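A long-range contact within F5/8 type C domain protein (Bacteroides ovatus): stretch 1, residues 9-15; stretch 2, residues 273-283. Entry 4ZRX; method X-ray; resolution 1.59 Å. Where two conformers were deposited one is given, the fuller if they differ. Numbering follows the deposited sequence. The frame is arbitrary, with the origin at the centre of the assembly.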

# COMPACT_ATOMS: atom_id res chain seq x y z
N VAL A 9 -24.61 -6.03 -15.01
CA VAL A 9 -23.85 -4.88 -14.54
C VAL A 9 -23.89 -4.84 -13.01
O VAL A 9 -24.95 -4.70 -12.43
CB VAL A 9 -24.34 -3.54 -15.16
CG1 VAL A 9 -23.55 -2.40 -14.67
CG2 VAL A 9 -24.25 -3.58 -16.68
N LYS A 10 -22.70 -4.98 -12.37
CA LYS A 10 -22.45 -4.72 -10.93
C LYS A 10 -22.95 -5.74 -9.95
O LYS A 10 -22.30 -5.97 -8.91
CB LYS A 10 -22.89 -3.30 -10.52
CG LYS A 10 -22.36 -2.84 -9.19
CD LYS A 10 -22.75 -1.37 -8.96
CE LYS A 10 -22.60 -0.93 -7.50
NZ LYS A 10 -22.90 0.54 -7.38
N HIS A 11 -24.09 -6.37 -10.25
CA HIS A 11 -24.67 -7.38 -9.37
C HIS A 11 -25.38 -8.43 -10.17
O HIS A 11 -25.97 -8.12 -11.22
CB HIS A 11 -25.61 -6.66 -8.39
CG HIS A 11 -26.38 -7.56 -7.49
ND1 HIS A 11 -27.76 -7.59 -7.51
CD2 HIS A 11 -25.99 -8.43 -6.53
CE1 HIS A 11 -28.18 -8.45 -6.59
NE2 HIS A 11 -27.13 -8.97 -5.98
N VAL A 12 -25.28 -9.67 -9.73
CA VAL A 12 -26.11 -10.74 -10.25
C VAL A 12 -26.58 -11.61 -9.10
O VAL A 12 -25.84 -11.91 -8.20
CB VAL A 12 -25.34 -11.58 -11.32
CG1 VAL A 12 -24.05 -12.27 -10.76
CG2 VAL A 12 -26.24 -12.62 -11.93
N GLU A 13 -27.86 -12.02 -9.16
CA GLU A 13 -28.47 -12.94 -8.21
C GLU A 13 -28.55 -14.31 -8.87
O GLU A 13 -29.05 -14.42 -9.98
CB GLU A 13 -29.89 -12.45 -7.87
CG GLU A 13 -29.93 -11.14 -7.11
CD GLU A 13 -30.73 -10.02 -7.80
OE1 GLU A 13 -30.66 -9.86 -9.05
OE2 GLU A 13 -31.37 -9.25 -7.07
N PHE A 14 -28.07 -15.36 -8.21
CA PHE A 14 -28.16 -16.68 -8.77
C PHE A 14 -29.58 -17.21 -8.46
O PHE A 14 -30.07 -17.02 -7.34
CB PHE A 14 -27.14 -17.62 -8.16
CG PHE A 14 -25.73 -17.18 -8.32
CD1 PHE A 14 -25.26 -16.64 -9.53
CD2 PHE A 14 -24.84 -17.34 -7.26
CE1 PHE A 14 -23.93 -16.24 -9.66
CE2 PHE A 14 -23.50 -16.93 -7.39
CZ PHE A 14 -23.05 -16.39 -8.61
N PRO A 15 -30.24 -17.81 -9.45
CA PRO A 15 -31.54 -18.47 -9.18
C PRO A 15 -31.40 -19.55 -8.12
O PRO A 15 -30.34 -20.15 -7.96
CB PRO A 15 -31.91 -19.11 -10.52
CG PRO A 15 -31.13 -18.39 -11.53
CD PRO A 15 -29.88 -17.87 -10.88
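Stretch 2, residues 273-283: ILEKATELFWY

Stretch 2 comes out of a weakly bonded helix that begins earlier in the chain, turns at Leu 274 to Ala 277 through a type I beta turn, closed by Ala 277 N to Leu 274 O at 2.9 Å, and then extends into a strand, residues 279-282. This strand runs antiparallel to strand 11-13, the two directions differing by 174° and the axes approaching to 4.8 Å. The register pairs His 11 with Phe 281, Val 12 with Leu 280, and Glu 13 with Glu 279.

Four backbone hydrogen bonds fix that register. Val 12 and Leu 280 form the hydrogen-bonded pair: Val 12 N donates to Leu 280 O at 3.0 Å, and Leu 280 N returns the bond to Val 12 O at 2.9 Å. On one side of this pair Trp 282 N donates to Lys 10 O at 2.7 Å; on the other, Phe 14 N donates to Thr 278 O at 2.9 Å. In the non-hydrogen-bonded pairs the backbones come closer, with CA atoms of Glu 13 and Glu 279 4.3 Å apart, and CA-H groups add to the N-H donors at the carbonyl oxygens: His 11 CA lies 3.4 Å from Leu 280 O, and Glu 279 CA 3.3 Å from Val 12 O. Not every donor is served. Glu 279 N is buried by the contact and has no partner in the model, while His 11 N turns back within its own stretch to make a weak bond with Val 9 O at 2.9 Å.

His 11, Glu 13, Glu 279 and Phe 281 share one face of the sheet. Here a diagonal side-chain bond joins His 11 NE2, the donor, to Glu 279 OE1 at 2.6 Å, with the carboxylate oxygen at the edge of the imidazole, where a ring nitrogen can donate in its plane. Glu 279 OE1 and OE2 also have hydrogen-bond partners elsewhere in the structure. The same imidazole also lies beside the Phe 281 ring, their planes 22° apart, but the rings are slid apart and barely overlap, with His 11 CD2 3.5 Å from Phe 281 CE1.

The other face is apolar where Val 12 CG1 meets Leu 280 CB at 3.9 Å. Beyond the strand, buried Phe 14 reaches farther than a small side chain could: its CZ lies 4.0 Å from Leu 280 CB and 4.2 Å from Leu 274 CD2, and its CE2 4.2 Å from Ala 277 CB, so one ring links the turn to the strand.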

# COMPACT_ATOMS: atom_id res chain seq x y z
N ILE A 273 -15.86 -21.17 -3.25
CA ILE A 273 -16.70 -20.33 -2.42
C ILE A 273 -18.01 -19.92 -3.09
O ILE A 273 -18.99 -19.62 -2.40
CB ILE A 273 -15.88 -19.17 -1.82
CG1 ILE A 273 -16.50 -18.68 -0.52
CG2 ILE A 273 -15.63 -17.99 -2.81
CD1 ILE A 273 -15.41 -18.18 0.45
N LEU A 274 -18.07 -19.92 -4.43
CA LEU A 274 -19.36 -19.75 -5.13
C LEU A 274 -20.44 -20.71 -4.71
O LEU A 274 -21.62 -20.37 -4.76
CB LEU A 274 -19.21 -19.90 -6.64
CG LEU A 274 -18.51 -18.75 -7.32
CD1 LEU A 274 -18.40 -19.01 -8.83
CD2 LEU A 274 -19.29 -17.46 -7.05
N GLU A 275 -20.02 -21.89 -4.25
CA GLU A 275 -20.95 -22.98 -3.87
C GLU A 275 -22.05 -22.53 -2.93
O GLU A 275 -23.21 -22.80 -3.19
CB GLU A 275 -20.21 -24.17 -3.25
CG GLU A 275 -19.30 -24.95 -4.27
CD GLU A 275 -20.04 -25.94 -5.16
OE1 GLU A 275 -21.30 -26.01 -5.11
OE2 GLU A 275 -19.37 -26.68 -5.92
N LYS A 276 -21.73 -21.82 -1.86
CA LYS A 276 -22.79 -21.36 -0.97
C LYS A 276 -23.24 -19.93 -1.25
O LYS A 276 -24.16 -19.47 -0.59
CB LYS A 276 -22.47 -21.63 0.50
CG LYS A 276 -22.79 -23.11 0.87
CD LYS A 276 -22.51 -23.46 2.31
CE LYS A 276 -21.01 -23.56 2.57
NZ LYS A 276 -20.75 -23.94 3.99
N ALA A 277 -22.68 -19.27 -2.26
CA ALA A 277 -23.11 -17.91 -2.56
C ALA A 277 -24.43 -17.90 -3.30
O ALA A 277 -24.69 -18.77 -4.12
CB ALA A 277 -22.05 -17.20 -3.41
N THR A 278 -25.27 -16.91 -3.03
CA THR A 278 -26.53 -16.75 -3.79
C THR A 278 -26.50 -15.51 -4.68
O THR A 278 -27.48 -15.22 -5.36
CB THR A 278 -27.75 -16.59 -2.83
OG1 THR A 278 -27.52 -15.46 -1.98
CG2 THR A 278 -27.95 -17.84 -1.99
N GLU A 279 -25.40 -14.73 -4.62
CA GLU A 279 -25.29 -13.55 -5.44
C GLU A 279 -23.83 -13.17 -5.55
O GLU A 279 -22.99 -13.72 -4.85
CB GLU A 279 -26.13 -12.41 -4.89
CG GLU A 279 -25.88 -12.03 -3.44
CD GLU A 279 -26.82 -10.98 -2.91
OE1 GLU A 279 -27.38 -10.15 -3.70
OE2 GLU A 279 -26.96 -10.91 -1.68
N LEU A 280 -23.54 -12.27 -6.48
CA LEU A 280 -22.18 -11.90 -6.77
C LEU A 280 -22.14 -10.44 -7.13
O LEU A 280 -23.08 -9.89 -7.72
CB LEU A 280 -21.56 -12.80 -7.84
CG LEU A 280 -20.02 -12.92 -7.89
CD1 LEU A 280 -19.55 -13.81 -6.75
CD2 LEU A 280 -19.59 -13.56 -9.24
N PHE A 281 -21.04 -9.80 -6.75
CA PHE A 281 -20.91 -8.36 -6.85
C PHE A 281 -19.67 -7.99 -7.64
O PHE A 281 -18.62 -8.56 -7.38
CB PHE A 281 -20.84 -7.71 -5.45
CG PHE A 281 -21.93 -8.11 -4.53
CD1 PHE A 281 -23.13 -7.45 -4.52
CD2 PHE A 281 -21.75 -9.17 -3.66
CE1 PHE A 281 -24.15 -7.88 -3.66
CE2 PHE A 281 -22.74 -9.59 -2.83
CZ PHE A 281 -23.95 -8.94 -2.83
N TRP A 282 -19.77 -6.97 -8.53
CA TRP A 282 -18.54 -6.37 -9.07
C TRP A 282 -18.14 -5.32 -8.03
O TRP A 282 -18.81 -4.26 -7.82
CB TRP A 282 -18.70 -5.74 -10.47
CG TRP A 282 -17.34 -5.35 -10.98
CD1 TRP A 282 -16.68 -4.21 -10.77
CD2 TRP A 282 -16.43 -6.20 -11.71
NE1 TRP A 282 -15.41 -4.27 -11.25
CE2 TRP A 282 -15.24 -5.47 -11.88
CE3 TRP A 282 -16.50 -7.48 -12.23
CZ2 TRP A 282 -14.14 -5.97 -12.59
CZ3 TRP A 282 -15.40 -7.99 -12.94
CH2 TRP A 282 -14.24 -7.21 -13.11
N TYR A 283 -17.05 -5.60 -7.32
CA TYR A 283 -16.71 -4.82 -6.10
C TYR A 283 -15.22 -4.90 -6.01
O TYR A 283 -14.68 -5.76 -5.34
CB TYR A 283 -17.44 -5.45 -4.94
CG TYR A 283 -17.45 -4.72 -3.61
CD1 TYR A 283 -17.55 -3.31 -3.54
CD2 TYR A 283 -17.48 -5.44 -2.41
CE1 TYR A 283 -17.55 -2.65 -2.33
CE2 TYR A 283 -17.49 -4.75 -1.17
CZ TYR A 283 -17.57 -3.36 -1.15
OH TYR A 283 -17.66 -2.69 0.07